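Local coordinates for streptomycin 3''-adenylyltransferase (Enterococcus faecalis, PDB 6SXJ), which transfers an adenylyl group from ATP to the 9-hydroxyl of spectinomycin, releasing diphosphate and so making the bacterium resistant to that antibiotic, at residues F106-E110 / W111-L115; I245-L248 / N249-K253. One frame throughout, in Å; residues are numbered along the deposited sequence.

Overall arrangement
Contacts 1 and 2 come one after the other along the chain and share no element, their centres about 29 Å apart and their nearest atoms about 18 Å apart. Contact 1 is a turn that carries strand 103-108 of the nucleotidyltransferase sheet into helix 113-117. Contact 2 lies wholly within helix 241-253, the last of the C-terminal helical domain, and farther from the centre of the chain. Each is partly buried. Contact 1 holds a buried tyrosine and carboxylate, joined by a partly exposed amide, while its tryptophan is exposed. Contact 2 turns leucines inward and Asn246 and Asn250 toward solvent, and its side-chain bond is a single one, from arginine to tyrosine.

Contact 1: residues F106-E110 / W111-L115; sequences FIYGE and WLQEL
Polar side chains meet where Gln113 reaches back to Glu110 and Tyr108. Its NE2 gives a nearly straight bond (163°) to Glu110 OE1 at 3.1 Å, arriving on the syn side but 30° out of the carboxylate plane. Glu110 and Gln113 run side by side, each chain bent at chi2. The same NE2 makes a weaker, more bent bond to Tyr108 OH. That hydroxyl donates in turn to the other carboxylate oxygen, Glu110 OE2, which lies in the plane of the phenol ring, at an apparent 2.5 Å from Tyr108 OH, a length short enough to be doubtful. Ser73 also bonds OE2, and Gln113 OE1 is hydrogen-bonded by Arg70 NH1, the strongest polar partner of that amide.

Backbone bonds shape the turn itself: Leu112 N reaches Gly109 O at 3.1 Å, and Gln113 N reaches Glu110 O. Leu112 is the N-cap residue of helix 113-117.

Apolar contacts fill the other side. Trp111 CG sits between its backbone N and carbonyl carbon (chi1 64°), folding the indole back over Gly109, whose CA makes a CH-pi contact 3.7 Å from the centroid of the six-membered ring. Glycine suits this place: with no side chain, its CA can lie directly against the ring face. Ile107, branched at CB, serves two neighbours: CG1 meets Trp111 CZ2 at 3.9 Å, and CG2 meets Leu112 CD1.

Because Gln113 NE2 and Tyr108 OH donate to its two oxygens, the buried Glu110 probably stays an anion, with Lys75 adding at most a weak, long ion pair.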
ATOM      1  N   PHE A 106       1.564 -13.546   2.193  1.00 47.45           N
ATOM      2  CA  PHE A 106       0.211 -13.512   1.665  1.00 47.79           C
ATOM      3  C   PHE A 106      -0.186 -12.060   1.490  1.00 46.86           C
ATOM      4  O   PHE A 106       0.239 -11.190   2.257  1.00 49.40           O
ATOM      5  CB  PHE A 106      -0.773 -14.229   2.600  1.00 53.87           C
ATOM      6  CG  PHE A 106      -2.213 -14.084   2.199  1.00 57.36           C
ATOM      7  CD1 PHE A 106      -2.770 -14.939   1.269  1.00 54.62           C
ATOM      8  CD2 PHE A 106      -3.017 -13.094   2.764  1.00 54.18           C
ATOM      9  CE1 PHE A 106      -4.094 -14.816   0.898  1.00 54.91           C
ATOM     10  CE2 PHE A 106      -4.343 -12.962   2.393  1.00 49.24           C
ATOM     11  CZ  PHE A 106      -4.883 -13.830   1.459  1.00 56.28           C
ATOM     12  N   ILE A 107      -1.003 -11.807   0.476  1.00 44.40           N
ATOM     13  CA  ILE A 107      -1.533 -10.474   0.235  1.00 55.54           C
ATOM     14  C   ILE A 107      -2.979 -10.613  -0.214  1.00 58.80           C
ATOM     15  O   ILE A 107      -3.262 -11.317  -1.191  1.00 46.66           O
ATOM     16  CB  ILE A 107      -0.714  -9.707  -0.818  1.00 47.46           C
ATOM     17  CG1 ILE A 107      -1.426  -8.410  -1.212  1.00 48.06           C
ATOM     18  CG2 ILE A 107      -0.472 -10.585  -2.044  1.00 61.18           C
ATOM     19  CD1 ILE A 107      -1.378  -7.315  -0.127  1.00 52.88           C
ATOM     20  N   TYR A 108      -3.889  -9.943   0.496  1.00 42.86           N
ATOM     21  CA  TYR A 108      -5.210  -9.641  -0.030  1.00 40.27           C
ATOM     22  C   TYR A 108      -5.175  -8.232  -0.603  1.00 41.93           C
ATOM     23  O   TYR A 108      -4.740  -7.293   0.074  1.00 46.45           O
ATOM     24  CB  TYR A 108      -6.331  -9.724   1.014  1.00 49.71           C
ATOM     25  CG  TYR A 108      -7.672  -9.526   0.329  1.00 48.03           C
ATOM     26  CD1 TYR A 108      -8.419 -10.613  -0.110  1.00 58.75           C
ATOM     27  CD2 TYR A 108      -8.156  -8.253   0.059  1.00 44.53           C
ATOM     28  CE1 TYR A 108      -9.622 -10.434  -0.774  1.00 57.84           C
ATOM     29  CE2 TYR A 108      -9.351  -8.068  -0.598  1.00 49.63           C
ATOM     30  CZ  TYR A 108     -10.078  -9.160  -1.021  1.00 51.03           C
ATOM     31  OH  TYR A 108     -11.268  -8.967  -1.686  1.00 44.60           O
ATOM     32  N   GLY A 109      -5.642  -8.091  -1.841  1.00 41.45           N
ATOM     33  CA  GLY A 109      -5.688  -6.813  -2.524  1.00 41.55           C
ATOM     34  C   GLY A 109      -6.643  -6.876  -3.700  1.00 48.83           C
ATOM     35  O   GLY A 109      -6.679  -7.887  -4.410  1.00 52.72           O
ATOM     36  N   GLU A 110      -7.417  -5.812  -3.921  1.00 50.22           N
ATOM     37  CA  GLU A 110      -8.461  -5.863  -4.934  1.00 51.95           C
ATOM     38  C   GLU A 110      -7.903  -5.854  -6.349  1.00 48.45           C
ATOM     39  O   GLU A 110      -8.581  -6.333  -7.260  1.00 47.26           O
ATOM     40  CB  GLU A 110      -9.431  -4.693  -4.753  1.00 45.07           C
ATOM     41  CG  GLU A 110     -10.349  -4.837  -3.546  1.00 53.00           C
ATOM     42  CD  GLU A 110     -11.222  -6.073  -3.616  1.00 58.32           C
ATOM     43  OE1 GLU A 110     -11.642  -6.454  -4.730  1.00 52.65           O
ATOM     44  OE2 GLU A 110     -11.473  -6.683  -2.554  1.00 49.33           O
ATOM     45  N   TRP A 111      -6.697  -5.315  -6.561  1.00 48.04           N
ATOM     46  CA  TRP A 111      -6.066  -5.403  -7.877  1.00 54.01           C
ATOM     47  C   TRP A 111      -5.809  -6.843  -8.294  1.00 49.65           C
ATOM     48  O   TRP A 111      -5.500  -7.087  -9.464  1.00 55.32           O
ATOM     49  CB  TRP A 111      -4.746  -4.628  -7.901  1.00 43.05           C
ATOM     50  CG  TRP A 111      -3.699  -5.176  -6.973  1.00 49.60           C
ATOM     51  CD1 TRP A 111      -2.718  -6.066  -7.281  1.00 52.72           C
ATOM     52  CD2 TRP A 111      -3.534  -4.861  -5.585  1.00 53.52           C
ATOM     53  NE1 TRP A 111      -1.955  -6.333  -6.171  1.00 47.65           N
ATOM     54  CE2 TRP A 111      -2.431  -5.600  -5.119  1.00 51.21           C
ATOM     55  CE3 TRP A 111      -4.208  -4.018  -4.696  1.00 54.30           C
ATOM     56  CZ2 TRP A 111      -1.991  -5.530  -3.803  1.00 47.72           C
ATOM     57  CZ3 TRP A 111      -3.772  -3.952  -3.391  1.00 58.05           C
ATOM     58  CH2 TRP A 111      -2.675  -4.701  -2.954  1.00 57.63           C
ATOM     59  N   LEU A 112      -5.946  -7.795  -7.372  1.00 52.98           N
ATOM     60  CA  LEU A 112      -5.717  -9.206  -7.625  1.00 48.93           C
ATOM     61  C   LEU A 112      -7.010  -9.999  -7.782  1.00 50.83           C
ATOM     62  O   LEU A 112      -6.963 -11.232  -7.901  1.00 48.12           O
ATOM     63  CB  LEU A 112      -4.891  -9.805  -6.486  1.00 47.57           C
ATOM     64  CG  LEU A 112      -3.423  -9.419  -6.329  1.00 51.97           C
ATOM     65  CD1 LEU A 112      -2.928  -9.887  -4.971  1.00 40.19           C
ATOM     66  CD2 LEU A 112      -2.584 -10.023  -7.457  1.00 46.19           C
ATOM     67  N   GLN A 113      -8.164  -9.331  -7.788  1.00 57.31           N
ATOM     68  CA  GLN A 113      -9.430 -10.057  -7.758  1.00 60.99           C
ATOM     69  C   GLN A 113      -9.611 -10.910  -9.013  1.00 48.89           C
ATOM     70  O   GLN A 113      -9.971 -12.087  -8.926  1.00 52.45           O
ATOM     71  CB  GLN A 113     -10.591  -9.076  -7.589  1.00 57.08           C
ATOM     72  CG  GLN A 113     -11.890  -9.720  -7.110  1.00 54.04           C
ATOM     73  CD  GLN A 113     -11.773 -10.355  -5.749  1.00 59.82           C
ATOM     74  OE1 GLN A 113     -11.661 -11.577  -5.627  1.00 52.72           O
ATOM     75  NE2 GLN A 113     -11.811  -9.532  -4.708  1.00 62.78           N
ATOM     76  N   GLU A 114      -9.382 -10.334 -10.192  1.00 55.59           N
ATOM     77  CA  GLU A 114      -9.515 -11.112 -11.423  1.00 60.17           C
ATOM     78  C   GLU A 114      -8.701 -12.395 -11.340  1.00 53.53           C
ATOM     79  O   GLU A 114      -9.189 -13.483 -11.666  1.00 62.80           O
ATOM     80  CB  GLU A 114      -9.072 -10.285 -12.621  1.00 61.04           C
ATOM     81  CG  GLU A 114     -10.091  -9.268 -13.074  1.00 66.78           C
ATOM     82  CD  GLU A 114      -9.711  -8.625 -14.392  1.00 78.61           C
ATOM     83  OE1 GLU A 114     -10.562  -8.596 -15.308  1.00 68.37           O
ATOM     84  OE2 GLU A 114      -8.558  -8.150 -14.511  1.00 85.64           O
ATOM     85  N   LEU A 115      -7.465 -12.287 -10.857  1.00 56.61           N
ATOM     86  CA  LEU A 115      -6.631 -13.470 -10.690  1.00 51.31           C
ATOM     87  C   LEU A 115      -7.177 -14.391  -9.610  1.00 59.39           C
ATOM     88  O   LEU A 115      -7.114 -15.617  -9.752  1.00 62.43           O
ATOM     89  CB  LEU A 115      -5.209 -13.055 -10.351  1.00 52.18           C
ATOM     90  CG  LEU A 115      -4.309 -12.640 -11.512  1.00 52.69           C
ATOM     91  CD1 LEU A 115      -4.858 -11.476 -12.300  1.00 57.20           C
ATOM     92  CD2 LEU A 115      -2.956 -12.322 -10.885  1.00 45.50           C
TER

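Contact 2: residues I245-L248 / N249-K253; sequences INYL and NNRLK
Tyr247 and Arg251 both leave the helix with CG anti to the backbone N (chi1 164° and -168°), which sets the two chains, one turn apart, side by side and pointing the same way. Arginine stays extended through chi2 and bends at chi3, bringing NE to Tyr247 OH at 3.2 Å. The hydroxyl lies at the edge of the guanidinium, near its plane, while the phenol ring stands almost perpendicular to that group (86°). The N-H points fairly directly at the oxygen. Tyrosine suits the site because its ring can stack on His218 while its hydroxyl reaches both Arg251 and Ser214.

Beneath this pair runs the i to i+4 bonding of an alpha-helix, here helix 241-253 of the aminoglycoside adenylyltransferase C-terminal domain. Asn249 N bonds Ile245 O at 2.8 Å, Asn250 N bonds Asn246 O at 2.9 Å, and Arg251 N bonds Tyr247 O at 2.9 Å. The next bond, Leu252 N to Leu248 O, at 2.8 Å, is the most bent of the four.

Residue types follow the helix's surroundings. Leu248 is apolar and buried against Leu188 and Ile192 of helix 181-196; Leu252 also touches Ile192, and reaches Met167 of helix 159-173. Asn249, partly exposed, has its CB 3.2 Å from Ile245 O and touches Ser170 and Ile174, whereas Asn246 is exposed, a place where a polar amide can meet water.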
ATOM      1  N   ILE A 245       6.320  12.613 -15.956  1.00 53.40           N
ATOM      2  CA  ILE A 245       6.968  11.408 -15.440  1.00 49.16           C
ATOM      3  C   ILE A 245       8.481  11.577 -15.486  1.00 58.37           C
ATOM      4  O   ILE A 245       9.188  11.340 -14.496  1.00 55.47           O
ATOM      5  CB  ILE A 245       6.513  10.175 -16.245  1.00 64.43           C
ATOM      6  CG1 ILE A 245       5.015   9.921 -16.040  1.00 65.77           C
ATOM      7  CG2 ILE A 245       7.319   8.946 -15.855  1.00 61.61           C
ATOM      8  CD1 ILE A 245       4.696   9.091 -14.813  1.00 69.69           C
ATOM      9  N   ASN A 246       9.001  11.987 -16.648  1.00 61.21           N
ATOM     10  CA  ASN A 246      10.432  12.237 -16.780  1.00 64.09           C
ATOM     11  C   ASN A 246      10.888  13.284 -15.773  1.00 55.89           C
ATOM     12  O   ASN A 246      11.883  13.091 -15.065  1.00 58.53           O
ATOM     13  CB  ASN A 246      10.754  12.682 -18.208  1.00 59.51           C
ATOM     14  CG  ASN A 246      10.593  11.562 -19.217  1.00 73.24           C
ATOM     15  OD1 ASN A 246      10.543  10.385 -18.849  1.00 75.04           O
ATOM     16  ND2 ASN A 246      10.505  11.921 -20.499  1.00 66.77           N
ATOM     17  N   TYR A 247      10.152  14.393 -15.682  1.00 58.30           N
ATOM     18  CA  TYR A 247      10.505  15.439 -14.728  1.00 54.41           C
ATOM     19  C   TYR A 247      10.544  14.898 -13.303  1.00 58.16           C
ATOM     20  O   TYR A 247      11.522  15.099 -12.572  1.00 52.24           O
ATOM     21  CB  TYR A 247       9.507  16.592 -14.822  1.00 60.85           C
ATOM     22  CG  TYR A 247       9.572  17.509 -13.623  1.00 56.69           C
ATOM     23  CD1 TYR A 247      10.631  18.395 -13.472  1.00 60.46           C
ATOM     24  CD2 TYR A 247       8.594  17.477 -12.629  1.00 59.01           C
ATOM     25  CE1 TYR A 247      10.717  19.228 -12.382  1.00 54.97           C
ATOM     26  CE2 TYR A 247       8.670  18.318 -11.529  1.00 57.77           C
ATOM     27  CZ  TYR A 247       9.738  19.192 -11.413  1.00 61.46           C
ATOM     28  OH  TYR A 247       9.844  20.037 -10.331  1.00 72.99           O
ATOM     29  N   LEU A 248       9.471  14.224 -12.882  1.00 57.82           N
ATOM     30  CA  LEU A 248       9.411  13.711 -11.518  1.00 57.50           C
ATOM     31  C   LEU A 248      10.502  12.681 -11.267  1.00 58.70           C
ATOM     32  O   LEU A 248      11.091  12.639 -10.180  1.00 56.78           O
ATOM     33  CB  LEU A 248       8.034  13.102 -11.255  1.00 55.90           C
ATOM     34  CG  LEU A 248       6.882  14.107 -11.288  1.00 61.62           C
ATOM     35  CD1 LEU A 248       5.536  13.423 -11.181  1.00 59.04           C
ATOM     36  CD2 LEU A 248       7.090  15.107 -10.165  1.00 45.58           C
ATOM     37  N   ASN A 249      10.772  11.828 -12.257  1.00 54.99           N
ATOM     38  CA  ASN A 249      11.799  10.806 -12.088  1.00 62.59           C
ATOM     39  C   ASN A 249      13.175  11.440 -11.918  1.00 62.61           C
ATOM     40  O   ASN A 249      13.925  11.095 -10.997  1.00 55.51           O
ATOM     41  CB  ASN A 249      11.781   9.853 -13.285  1.00 59.75           C
ATOM     42  CG  ASN A 249      12.647   8.629 -13.065  1.00 62.05           C
ATOM     43  OD1 ASN A 249      12.575   7.982 -12.023  1.00 69.97           O
ATOM     44  ND2 ASN A 249      13.475   8.309 -14.049  1.00 71.12           N
ATOM     45  N   ASN A 250      13.532  12.368 -12.806  1.00 62.56           N
ATOM     46  CA  ASN A 250      14.827  13.030 -12.686  1.00 66.56           C
ATOM     47  C   ASN A 250      14.926  13.793 -11.369  1.00 66.70           C
ATOM     48  O   ASN A 250      15.916  13.669 -10.642  1.00 70.08           O
ATOM     49  CB  ASN A 250      15.054  13.948 -13.885  1.00 65.34           C
ATOM     50  CG  ASN A 250      15.398  13.171 -15.156  1.00 73.59           C
ATOM     51  OD1 ASN A 250      14.770  13.357 -16.201  1.00 76.32           O
ATOM     52  ND2 ASN A 250      16.395  12.292 -15.065  1.00 66.02           N
ATOM     53  N   ARG A 251      13.896  14.578 -11.037  1.00 61.21           N
ATOM     54  CA  ARG A 251      13.850  15.222  -9.725  1.00 68.83           C
ATOM     55  C   ARG A 251      14.102  14.215  -8.609  1.00 72.41           C
ATOM     56  O   ARG A 251      14.846  14.493  -7.662  1.00 69.39           O
ATOM     57  CB  ARG A 251      12.493  15.901  -9.541  1.00 64.06           C
ATOM     58  CG  ARG A 251      12.368  16.850  -8.363  1.00 74.58           C
ATOM     59  CD  ARG A 251      10.892  17.161  -8.138  1.00 68.94           C
ATOM     60  NE  ARG A 251      10.639  18.499  -7.616  1.00 87.09           N
ATOM     61  CZ  ARG A 251      10.974  18.898  -6.394  1.00 91.35           C
ATOM     62  NH1 ARG A 251      11.596  18.065  -5.570  1.00 91.44           N
ATOM     63  NH2 ARG A 251      10.695  20.133  -6.000  1.00102.55           N
ATOM     64  N   LEU A 252      13.499  13.028  -8.718  1.00 68.86           N
ATOM     65  CA  LEU A 252      13.688  12.001  -7.701  1.00 66.76           C
ATOM     66  C   LEU A 252      15.106  11.445  -7.729  1.00 71.06           C
ATOM     67  O   LEU A 252      15.712  11.227  -6.674  1.00 69.79           O
ATOM     68  CB  LEU A 252      12.669  10.883  -7.911  1.00 68.94           C
ATOM     69  CG  LEU A 252      12.772   9.604  -7.074  1.00 77.30           C
ATOM     70  CD1 LEU A 252      12.688   9.900  -5.589  1.00 74.49           C
ATOM     71  CD2 LEU A 252      11.666   8.629  -7.498  1.00 69.43           C
ATOM     72  N   LYS A 253      15.654  11.215  -8.925  1.00 71.61           N
ATOM     73  CA  LYS A 253      16.987  10.633  -9.038  1.00 72.85           C
ATOM     74  C   LYS A 253      18.061  11.494  -8.383  1.00 77.20           C
ATOM     75  O   LYS A 253      19.151  10.987  -8.096  1.00 80.04           O
ATOM     76  CB  LYS A 253      17.333  10.402 -10.510  1.00 66.06           C
ATOM     77  CG  LYS A 253      16.765   9.117 -11.090  1.00 60.27           C
ATOM     78  CD  LYS A 253      16.466   9.273 -12.584  1.00 67.85           C
ATOM     79  CE  LYS A 253      17.538   8.606 -13.453  1.00 69.59           C
ATOM     80  NZ  LYS A 253      17.338   8.900 -14.912  1.00 70.77           N
TER